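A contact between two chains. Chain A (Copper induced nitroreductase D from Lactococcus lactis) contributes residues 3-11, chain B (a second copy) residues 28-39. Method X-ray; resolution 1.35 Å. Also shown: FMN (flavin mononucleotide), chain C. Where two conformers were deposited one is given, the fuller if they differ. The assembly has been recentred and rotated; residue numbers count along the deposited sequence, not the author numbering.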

# COMPACT_ATOMS: atom_id res chain seq x y z
N PHE A 3 10.70 11.50 -7.20
CA PHE A 3 9.70 10.61 -6.63
C PHE A 3 9.46 10.93 -5.15
O PHE A 3 8.32 10.98 -4.68
N ILE A 4 10.53 11.15 -4.40
CA ILE A 4 10.39 11.44 -2.97
C ILE A 4 9.61 12.74 -2.78
O ILE A 4 8.74 12.83 -1.92
N LYS A 5 9.90 13.73 -3.60
CA LYS A 5 9.14 14.98 -3.60
C LYS A 5 7.66 14.75 -3.88
O LYS A 5 6.80 15.35 -3.24
N SER A 6 7.35 13.84 -4.81
CA SER A 6 5.95 13.52 -5.10
C SER A 6 5.30 12.93 -3.86
O SER A 6 4.16 13.27 -3.54
N LEU A 7 6.02 12.05 -3.17
CA LEU A 7 5.48 11.45 -1.95
C LEU A 7 5.22 12.52 -0.90
O LEU A 7 4.19 12.50 -0.24
N GLU A 8 6.19 13.41 -0.72
CA GLU A 8 6.08 14.46 0.28
C GLU A 8 4.92 15.40 -0.02
O GLU A 8 4.28 15.91 0.91
N ASN A 9 4.61 15.59 -1.30
CA ASN A 9 3.57 16.52 -1.71
C ASN A 9 2.14 16.00 -1.49
O ASN A 9 1.19 16.78 -1.42
N ARG A 10 2.00 14.68 -1.40
CA ARG A 10 0.71 14.05 -1.11
C ARG A 10 0.40 14.27 0.37
O ARG A 10 1.19 13.90 1.24
N ARG A 11 -0.75 14.90 0.64
CA ARG A 11 -1.22 15.14 1.99
C ARG A 11 -2.73 14.95 2.08
O ARG A 11 -3.44 14.98 1.08
N GLU B 28 19.24 6.59 2.77
CA GLU B 28 18.51 7.85 2.92
C GLU B 28 17.18 7.79 2.18
O GLU B 28 16.14 8.25 2.68
N THR B 29 17.21 7.23 0.98
CA THR B 29 16.02 7.16 0.16
C THR B 29 14.99 6.20 0.73
O THR B 29 13.78 6.47 0.69
N ILE B 30 15.45 5.07 1.25
CA ILE B 30 14.56 4.12 1.90
C ILE B 30 13.84 4.81 3.04
O ILE B 30 12.62 4.68 3.18
N LYS B 31 14.58 5.50 3.90
CA LYS B 31 14.01 6.16 5.06
C LYS B 31 12.99 7.22 4.61
O LYS B 31 11.90 7.32 5.18
N GLU B 32 13.33 8.02 3.60
CA GLU B 32 12.41 9.05 3.14
C GLU B 32 11.12 8.45 2.59
O GLU B 32 10.04 9.00 2.81
N ALA B 33 11.23 7.35 1.84
CA ALA B 33 10.05 6.74 1.24
C ALA B 33 9.08 6.28 2.33
O ALA B 33 7.87 6.44 2.20
N VAL B 34 9.60 5.72 3.41
CA VAL B 34 8.77 5.32 4.55
C VAL B 34 8.23 6.56 5.30
O VAL B 34 7.03 6.64 5.62
N ARG B 35 9.10 7.54 5.51
CA ARG B 35 8.74 8.75 6.27
C ARG B 35 7.52 9.45 5.66
O ARG B 35 6.60 9.89 6.38
N PHE B 36 7.51 9.56 4.34
CA PHE B 36 6.45 10.28 3.64
C PHE B 36 5.28 9.45 3.19
O PHE B 36 4.44 9.93 2.44
N SER B 37 5.19 8.23 3.71
CA SER B 37 4.04 7.36 3.47
C SER B 37 2.95 7.62 4.53
O SER B 37 3.25 7.73 5.73
N PRO B 38 1.69 7.70 4.10
CA PRO B 38 0.59 7.88 5.06
C PRO B 38 0.24 6.57 5.78
O PRO B 38 0.37 5.47 5.23
N THR B 39 -0.21 6.71 7.02
CA THR B 39 -0.69 5.61 7.85
C THR B 39 -1.89 6.11 8.62
O THR B 39 -1.99 7.32 8.89

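Helix 3-9 of chain A and helix 28-35 of chain B run nearly parallel, their directions 22° apart. Their axes approach to 9.5 Å, and side chains fill the space between. No direct hydrogen bond crosses the contact; the side chains pack by shape, and two waters bridge the chains.

Ile A4 points toward chain B, with chi1 and chi2 both m. Its CD1 reaches the small side chain of Ala B33, with CD1 to CB at 4.1 Å, and lies 4.0 Å from Thr B29 O. Its CG2 meets Phe B36 CD2 at 4.0 Å. Leu A7 (m, t) also points in. Its CD1 is 3.9 Å from Ala B33 CA, so the two chain A residues share the hollow left by the short alanine. Leu A7 CB packs on Phe B36 CB at 4.0 Å.

Phe B36 is the main bump from chain B. It is the first residue past the helix to leave helical geometry, and chi1 is m. The extended Glu A8 (t, t) covers one face of its ring. Glu A8 CG sits 4.0 Å from the Phe B36 ring centroid in a CH-pi contact, and Glu A8 CD is 3.6 Å from Phe B36 CZ. Water 2 links Glu A8 OE1, weakly, to Glu B32 OE2.

Arg A10 (chi1 t) points toward chain B. Pro B38 lies over one face of its guanidinium, with Pro B38 CB 3.5 Å from Arg A10 NH2. Water 1 accepts from Arg A10 NE and donates to Leu A7 O and Phe B36 O, tying the two backbones together. Arg A10 NH1 donates a hydrogen bond to FMN O2P and Arg A10 NH2 one to FMN O1P, each at 2.8 Å. Arg A11 NE donates a hydrogen bond to FMN O3P, also at 2.8 Å. Ser B37 points away, and Ser B37 OG donates a hydrogen bond to Ala B33 O at 2.7 Å.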

# COMPACT_ATOMS: atom_id res chain seq x y z
CB PHE A 3 10.14 9.14 -6.79
CG PHE A 3 9.17 8.16 -6.20
CD1 PHE A 3 7.93 7.97 -6.78
CD2 PHE A 3 9.48 7.46 -5.05
CE1 PHE A 3 7.03 7.10 -6.22
CE2 PHE A 3 8.57 6.60 -4.49
CZ PHE A 3 7.35 6.42 -5.08
CB ILE A 4 11.74 11.52 -2.28
CG1 ILE A 4 12.43 10.15 -2.24
CG2 ILE A 4 11.58 12.07 -0.88
CD1 ILE A 4 11.64 9.05 -1.55
CB LYS A 5 9.74 15.93 -4.63
CG LYS A 5 11.15 16.37 -4.34
CD LYS A 5 11.29 17.22 -3.11
CE LYS A 5 12.77 17.54 -2.89
NZ LYS A 5 13.30 18.38 -4.01
CB SER A 6 5.83 12.54 -6.29
OG SER A 6 6.32 13.13 -7.48
CB LEU A 7 6.42 10.39 -1.37
CG LEU A 7 6.64 9.12 -2.20
CD1 LEU A 7 7.49 8.16 -1.38
CD2 LEU A 7 5.35 8.46 -2.63
CB GLU A 8 7.42 15.22 0.39
CG GLU A 8 7.48 16.16 1.58
CD GLU A 8 8.86 16.70 1.81
OE1 GLU A 8 9.78 16.39 1.01
OE2 GLU A 8 9.04 17.44 2.81
CB ASN A 9 3.78 16.91 -3.17
CG ASN A 9 2.83 18.00 -3.63
OD1 ASN A 9 2.80 19.09 -3.06
ND2 ASN A 9 2.05 17.70 -4.66
CB ARG A 10 0.72 12.56 -1.40
CG ARG A 10 -0.61 11.87 -1.12
CD ARG A 10 -0.48 10.51 -0.50
NE ARG A 10 0.35 10.60 0.68
CZ ARG A 10 -0.05 11.07 1.87
NH1 ARG A 10 -1.32 11.36 2.12
NH2 ARG A 10 0.85 11.17 2.85
CB ARG A 11 -0.87 16.55 2.45
CG ARG A 11 0.63 16.84 2.55
CD ARG A 11 1.34 16.02 3.61
NE ARG A 11 0.73 16.20 4.93
CZ ARG A 11 0.92 17.26 5.70
NH1 ARG A 11 1.77 18.22 5.35
NH2 ARG A 11 0.31 17.32 6.86
CB GLU B 28 19.34 9.01 2.38
CG GLU B 28 20.52 9.37 3.25
CD GLU B 28 21.40 10.45 2.63
OE1 GLU B 28 21.04 11.02 1.58
OE2 GLU B 28 22.48 10.72 3.21
CB THR B 29 16.38 6.77 -1.27
OG1 THR B 29 17.30 7.73 -1.78
CG2 THR B 29 15.19 6.82 -2.15
CB ILE B 30 15.34 2.87 2.40
CG1 ILE B 30 15.87 2.04 1.22
CG2 ILE B 30 14.45 2.01 3.27
CD1 ILE B 30 16.95 1.04 1.65
CB LYS B 31 15.08 6.80 5.92
CG LYS B 31 15.96 5.81 6.67
CD LYS B 31 17.06 6.59 7.44
CE LYS B 31 17.91 5.72 8.28
NZ LYS B 31 19.05 6.49 8.87
CB GLU B 32 13.05 9.96 2.09
CG GLU B 32 14.13 10.87 2.66
CD GLU B 32 14.70 11.80 1.62
OE1 GLU B 32 14.91 11.36 0.47
OE2 GLU B 32 14.94 12.97 1.94
CB ALA B 33 10.44 5.59 0.33
CB VAL B 34 9.57 4.44 5.52
CG1 VAL B 34 8.74 4.15 6.76
CG2 VAL B 34 9.98 3.16 4.81
CB ARG B 35 9.94 9.71 6.26
CG ARG B 35 9.72 11.00 7.00
CD ARG B 35 10.91 11.93 6.85
NE ARG B 35 10.87 13.02 7.83
CZ ARG B 35 11.28 12.91 9.11
NH1 ARG B 35 11.81 11.79 9.56
NH2 ARG B 35 11.17 13.93 9.92
CB PHE B 36 7.04 11.08 2.50
CG PHE B 36 8.07 12.08 2.95
CD1 PHE B 36 7.76 13.01 3.93
CD2 PHE B 36 9.35 12.07 2.41
CE1 PHE B 36 8.69 13.93 4.35
CE2 PHE B 36 10.28 12.98 2.83
CZ PHE B 36 9.96 13.91 3.82
CB SER B 37 4.44 5.90 3.56
OG SER B 37 5.31 5.52 2.51
CB PRO B 38 -0.55 8.30 4.17
CG PRO B 38 -0.30 7.59 2.87
CD PRO B 38 1.21 7.57 2.71
CB THR B 39 0.37 5.12 8.86
OG1 THR B 39 0.90 6.23 9.61
CG2 THR B 39 1.49 4.39 8.16
N1 FMN C . -8.07 9.91 7.38
C2 FMN C . -9.48 10.20 7.64
O2 FMN C . -9.86 11.35 7.72
N3 FMN C . -10.38 9.11 7.89
C4 FMN C . -9.98 7.79 7.84
O4 FMN C . -10.79 6.92 7.96
C4A FMN C . -8.56 7.49 7.61
N5 FMN C . -8.08 6.30 7.59
C5A FMN C . -6.73 6.07 6.97
C6 FMN C . -6.34 4.67 6.62
C7 FMN C . -5.19 4.40 6.00
C7M FMN C . -4.83 2.97 5.70
C8 FMN C . -4.28 5.56 5.64
C8M FMN C . -3.00 5.29 4.87
C9 FMN C . -4.60 6.81 5.97
C9A FMN C . -5.91 7.10 6.67
N10 FMN C . -6.30 8.42 7.07
C10 FMN C . -7.64 8.65 7.37
C1' FMN C . -5.43 9.57 6.84
C2' FMN C . -4.25 9.55 7.81
O2' FMN C . -4.70 9.93 9.09
C3' FMN C . -3.18 10.49 7.26
O3' FMN C . -2.72 9.87 6.07
C4' FMN C . -2.00 10.63 8.24
O4' FMN C . -2.41 11.35 9.39
C5' FMN C . -0.80 11.33 7.61
O5' FMN C . -1.20 12.60 7.14
P FMN C . -1.05 12.98 5.56
O1P FMN C . 0.33 12.73 5.13
O2P FMN C . -2.07 12.08 4.75
O3P FMN C . -1.46 14.51 5.46
O HOH W 1 3.04 10.00 0.21
O HOH W 2 12.86 15.33 1.65